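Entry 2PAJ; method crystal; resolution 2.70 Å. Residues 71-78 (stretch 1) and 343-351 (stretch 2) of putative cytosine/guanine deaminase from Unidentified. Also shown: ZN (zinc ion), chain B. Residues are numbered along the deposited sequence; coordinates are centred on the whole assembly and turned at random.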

ATOM      1  N   ALA A  71       3.613  11.185   2.113  1.00 49.49           N
ATOM      2  CA  ALA A  71       4.142   9.864   1.761  1.00 48.23           C
ATOM      3  C   ALA A  71       3.039   8.987   1.144  1.00 48.26           C
ATOM      4  O   ALA A  71       1.866   9.137   1.471  1.00 49.72           O
ATOM      5  CB  ALA A  71       4.741   9.198   2.997  1.00 47.15           C
ATOM      6  N   TRP A  72       3.404   8.077   0.247  1.00 47.60           N
ATOM      7  CA  TRP A  72       2.402   7.231  -0.390  1.00 46.87           C
ATOM      8  C   TRP A  72       1.809   6.182   0.543  1.00 46.42           C
ATOM      9  O   TRP A  72       2.420   5.760   1.520  1.00 46.65           O
ATOM     10  CB  TRP A  72       2.984   6.486  -1.600  1.00 48.68           C
ATOM     11  CG  TRP A  72       3.591   7.342  -2.656  1.00 47.62           C
ATOM     12  CD1 TRP A  72       4.919   7.451  -2.966  1.00 47.20           C
ATOM     13  CD2 TRP A  72       2.903   8.267  -3.499  1.00 47.78           C
ATOM     14  NE1 TRP A  72       5.098   8.397  -3.940  1.00 49.52           N
ATOM     15  CE2 TRP A  72       3.876   8.917  -4.289  1.00 50.15           C
ATOM     16  CE3 TRP A  72       1.554   8.621  -3.661  1.00 48.37           C
ATOM     17  CZ2 TRP A  72       3.548   9.900  -5.234  1.00 50.03           C
ATOM     18  CZ3 TRP A  72       1.225   9.592  -4.591  1.00 47.24           C
ATOM     19  CH2 TRP A  72       2.222  10.224  -5.368  1.00 49.23           C
ATOM     20  N   VAL A  73       0.598   5.765   0.206  1.00 45.80           N
ATOM     21  CA  VAL A  73      -0.123   4.742   0.937  1.00 45.53           C
ATOM     22  C   VAL A  73      -0.469   3.655  -0.084  1.00 45.28           C
ATOM     23  O   VAL A  73      -1.295   3.858  -0.971  1.00 45.63           O
ATOM     24  CB  VAL A  73      -1.425   5.301   1.549  1.00 45.80           C
ATOM     25  CG1 VAL A  73      -2.108   4.235   2.387  1.00 45.67           C
ATOM     26  CG2 VAL A  73      -1.117   6.514   2.389  1.00 44.45           C
ATOM     27  N   ASN A  74       0.190   2.513   0.034  1.00 45.23           N
ATOM     28  CA  ASN A  74      -0.052   1.389  -0.857  1.00 45.28           C
ATOM     29  C   ASN A  74      -1.131   0.522  -0.223  1.00 43.82           C
ATOM     30  O   ASN A  74      -0.958   0.042   0.886  1.00 44.27           O
ATOM     31  CB  ASN A  74       1.238   0.587  -1.041  1.00 47.17           C
ATOM     32  CG  ASN A  74       1.022  -0.700  -1.800  1.00 50.81           C
ATOM     33  OD1 ASN A  74       0.773  -0.689  -3.000  1.00 53.57           O
ATOM     34  ND2 ASN A  74       1.108  -1.825  -1.095  1.00 52.50           N
ATOM     35  N   THR A  75      -2.239   0.326  -0.929  1.00 43.21           N
ATOM     36  CA  THR A  75      -3.347  -0.455  -0.401  1.00 41.89           C
ATOM     37  C   THR A  75      -3.506  -1.887  -0.908  1.00 43.69           C
ATOM     38  O   THR A  75      -4.518  -2.524  -0.626  1.00 45.19           O
ATOM     39  CB  THR A  75      -4.679   0.276  -0.608  1.00 42.58           C
ATOM     40  OG1 THR A  75      -4.938   0.437  -2.005  1.00 41.95           O
ATOM     41  CG2 THR A  75      -4.630   1.631   0.041  1.00 40.72           C
ATOM     42  N   HIS A  76      -2.523  -2.398  -1.646  1.00 43.41           N
ATOM     43  CA  HIS A  76      -2.568  -3.772  -2.143  1.00 42.14           C
ATOM     44  C   HIS A  76      -1.190  -4.231  -2.618  1.00 43.22           C
ATOM     45  O   HIS A  76      -0.500  -3.501  -3.316  1.00 40.28           O
ATOM     46  CB  HIS A  76      -3.593  -3.912  -3.263  1.00 42.31           C
ATOM     47  CG  HIS A  76      -3.784  -5.324  -3.718  1.00 42.62           C
ATOM     48  ND1 HIS A  76      -4.253  -6.316  -2.888  1.00 45.01           N
ATOM     49  CD2 HIS A  76      -3.512  -5.923  -4.900  1.00 43.38           C
ATOM     50  CE1 HIS A  76      -4.254  -7.467  -3.535  1.00 44.69           C
ATOM     51  NE2 HIS A  76      -3.808  -7.256  -4.759  1.00 43.35           N
ATOM     52  N   HIS A  77      -0.806  -5.450  -2.240  1.00 44.38           N
ATOM     53  CA  HIS A  77       0.512  -5.994  -2.568  1.00 45.34           C
ATOM     54  C   HIS A  77       0.579  -7.506  -2.331  1.00 45.91           C
ATOM     55  O   HIS A  77      -0.344  -8.100  -1.790  1.00 47.03           O
ATOM     56  CB  HIS A  77       1.555  -5.326  -1.669  1.00 44.83           C
ATOM     57  CG  HIS A  77       2.923  -5.233  -2.272  1.00 47.06           C
ATOM     58  ND1 HIS A  77       3.423  -6.173  -3.150  1.00 47.08           N
ATOM     59  CD2 HIS A  77       3.915  -4.329  -2.087  1.00 47.32           C
ATOM     60  CE1 HIS A  77       4.663  -5.853  -3.475  1.00 47.93           C
ATOM     61  NE2 HIS A  77       4.985  -4.739  -2.843  1.00 48.38           N
ATOM     62  N   HIS A  78       1.687  -8.113  -2.745  1.00 45.77           N
ATOM     63  CA  HIS A  78       1.953  -9.541  -2.555  1.00 45.80           C
ATOM     64  C   HIS A  78       3.472  -9.664  -2.428  1.00 45.62           C
ATOM     65  O   HIS A  78       4.123 -10.247  -3.284  1.00 46.32           O
ATOM     66  CB  HIS A  78       1.472 -10.369  -3.753  1.00 45.49           C
ATOM     67  CG  HIS A  78       0.007 -10.249  -4.031  1.00 46.15           C
ATOM     68  ND1 HIS A  78      -0.956 -10.489  -3.077  1.00 45.67           N
ATOM     69  CD2 HIS A  78      -0.658  -9.912  -5.160  1.00 47.65           C
ATOM     70  CE1 HIS A  78      -2.152 -10.302  -3.603  1.00 45.47           C
ATOM     71  NE2 HIS A  78      -2.000  -9.950  -4.866  1.00 48.10           N
ATOM     72  N   ALA A 343       7.450  -3.441 -11.848  1.00 49.87           N
ATOM     73  CA  ALA A 343       7.774  -2.115 -11.332  1.00 51.31           C
ATOM     74  C   ALA A 343       6.908  -1.843 -10.108  1.00 52.57           C
ATOM     75  O   ALA A 343       6.051  -0.959 -10.109  1.00 51.84           O
ATOM     76  CB  ALA A 343       7.520  -1.068 -12.407  1.00 52.77           C
ATOM     77  N   ALA A 344       7.154  -2.617  -9.056  1.00 53.65           N
ATOM     78  CA  ALA A 344       6.388  -2.526  -7.822  1.00 53.61           C
ATOM     79  C   ALA A 344       6.787  -1.401  -6.861  1.00 53.99           C
ATOM     80  O   ALA A 344       7.277  -1.650  -5.757  1.00 54.43           O
ATOM     81  CB  ALA A 344       6.432  -3.873  -7.107  1.00 52.28           C
ATOM     82  N   ASP A 345       6.582  -0.163  -7.295  1.00 53.03           N
ATOM     83  CA  ASP A 345       6.867   1.004  -6.470  1.00 51.75           C
ATOM     84  C   ASP A 345       5.753   1.996  -6.753  1.00 49.81           C
ATOM     85  O   ASP A 345       5.192   2.014  -7.850  1.00 47.07           O
ATOM     86  CB  ASP A 345       8.260   1.586  -6.775  1.00 54.10           C
ATOM     87  CG  ASP A 345       8.425   2.029  -8.221  1.00 55.89           C
ATOM     88  OD1 ASP A 345       8.183   3.221  -8.514  1.00 55.66           O
ATOM     89  OD2 ASP A 345       8.803   1.183  -9.064  1.00 57.49           O
ATOM     90  N   MET A 346       5.412   2.794  -5.749  1.00 48.34           N
ATOM     91  CA  MET A 346       4.323   3.740  -5.886  1.00 47.95           C
ATOM     92  C   MET A 346       4.516   4.839  -6.917  1.00 48.38           C
ATOM     93  O   MET A 346       3.544   5.435  -7.373  1.00 49.66           O
ATOM     94  CB  MET A 346       3.965   4.338  -4.519  1.00 45.57           C
ATOM     95  CG  MET A 346       3.044   3.454  -3.658  1.00 43.48           C
ATOM     96  SD  MET A 346       1.455   3.016  -4.430  1.00 42.10           S
ATOM     97  CE  MET A 346       0.604   4.534  -4.354  1.00 43.42           C
ATOM     98  N   ILE A 347       5.750   5.115  -7.308  1.00 48.25           N
ATOM     99  CA  ILE A 347       5.959   6.148  -8.309  1.00 48.89           C
ATOM    100  C   ILE A 347       5.631   5.631  -9.714  1.00 49.66           C
ATOM    101  O   ILE A 347       4.919   6.294 -10.469  1.00 49.26           O
ATOM    102  CB  ILE A 347       7.385   6.711  -8.200  1.00 48.24           C
ATOM    103  CG1 ILE A 347       7.390   7.796  -7.121  1.00 47.39           C
ATOM    104  CG2 ILE A 347       7.853   7.279  -9.522  1.00 46.06           C
ATOM    105  CD1 ILE A 347       8.736   8.110  -6.566  1.00 51.01           C
ATOM    106  N   SER A 348       6.119   4.441 -10.049  1.00 49.03           N
ATOM    107  CA  SER A 348       5.828   3.846 -11.343  1.00 48.87           C
ATOM    108  C   SER A 348       4.320   3.699 -11.482  1.00 51.10           C
ATOM    109  O   SER A 348       3.758   3.947 -12.553  1.00 52.81           O
ATOM    110  CB  SER A 348       6.466   2.465 -11.453  1.00 48.25           C
ATOM    111  OG  SER A 348       7.864   2.529 -11.242  1.00 48.78           O
ATOM    112  N   GLU A 349       3.677   3.295 -10.386  1.00 51.36           N
ATOM    113  CA  GLU A 349       2.234   3.083 -10.341  1.00 51.41           C
ATOM    114  C   GLU A 349       1.433   4.352 -10.516  1.00 51.18           C
ATOM    115  O   GLU A 349       0.470   4.401 -11.277  1.00 52.29           O
ATOM    116  CB  GLU A 349       1.845   2.408  -9.019  1.00 51.45           C
ATOM    117  CG  GLU A 349       1.813   0.888  -9.089  1.00 53.56           C
ATOM    118  CD  GLU A 349       0.688   0.376  -9.978  1.00 55.79           C
ATOM    119  OE1 GLU A 349      -0.445   0.889  -9.863  1.00 56.76           O
ATOM    120  OE2 GLU A 349       0.918  -0.546 -10.780  1.00 56.22           O
ATOM    121  N   VAL A 350       1.838   5.382  -9.797  1.00 50.36           N
ATOM    122  CA  VAL A 350       1.173   6.670  -9.863  1.00 49.98           C
ATOM    123  C   VAL A 350       1.334   7.281 -11.264  1.00 48.46           C
ATOM    124  O   VAL A 350       0.433   7.941 -11.785  1.00 47.93           O
ATOM    125  CB  VAL A 350       1.746   7.580  -8.754  1.00 50.76           C
ATOM    126  CG1 VAL A 350       1.682   9.034  -9.135  1.00 53.15           C
ATOM    127  CG2 VAL A 350       0.973   7.331  -7.473  1.00 48.61           C
ATOM    128  N   HIS A 351       2.480   7.026 -11.884  1.00 47.60           N
ATOM    129  CA  HIS A 351       2.755   7.530 -13.217  1.00 46.45           C
ATOM    130  C   HIS A 351       1.823   6.892 -14.239  1.00 46.68           C
ATOM    131  O   HIS A 351       1.298   7.557 -15.132  1.00 46.04           O
ATOM    132  CB  HIS A 351       4.192   7.218 -13.589  1.00 45.20           C
ATOM    133  CG  HIS A 351       4.631   7.854 -14.868  1.00 47.85           C
ATOM    134  ND1 HIS A 351       5.535   7.263 -15.720  1.00 47.37           N
ATOM    135  CD2 HIS A 351       4.326   9.052 -15.416  1.00 48.61           C
ATOM    136  CE1 HIS A 351       5.773   8.068 -16.737  1.00 47.85           C
ATOM    137  NE2 HIS A 351       5.053   9.161 -16.577  1.00 50.86           N
TER
HETATM  138 ZN    ZN B 493      -3.197  -8.937  -6.195  1.00 46.93          ZN
HETATM  139  O   HOH W   1       7.394  -3.477  -3.550  1.00 41.79           O

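The packing of a strand and the loop that follows it against the first turns of a helix is here a small, apolar contact built around one tryptophan, with no direct hydrogen bond crossing between the two stretches and a single water bridging them at one end. It illustrates how a flat aromatic ring can receive a helix: residues one turn apart present side chains to the same surface, so one ring can serve both. Met346 and Val350, four residues apart and joined by the backbone bond from Val350 N to Met346 O (3.0 Å), lie over the same face of the Trp72 indole. Met346 CB sits 3.9 Å from the centroid of the five-membered ring, and Val350 CG2 lies the same distance from that of the six-membered ring, both in CH-pi geometry. The closest atoms, Trp72 CG and Met346 CB, are 3.6 Å apart, ordinary van der Waals packing. Ile347 adds an oblique contact, its CG1 4.0 Å from Trp72 NE1.

The methionine side chain, m at all three chi angles, runs on beyond the indole, bringing SD to 4.0 Å from Asn74 OD1 and CE to 3.9 Å from Val73 O.

Farther along, direct contact thins to His77 CE1 and Ala344 CB at 4.5 Å, and water takes over: it lies 2.8 Å from His77 NE2 and donates to Ala344 O at 2.9 Å. The helix itself is capped by Asp345, whose OD1 accepts from Ser348 N at 2.8 Å, while its CB points away from the contact.

Two histidines of stretch 1 are occupied with a metal instead. His76 NE2 and His78 NE2 bind zinc at 2.3 and 2.0 Å, as befits a putative deaminase, and neither residue touches the helix stretch.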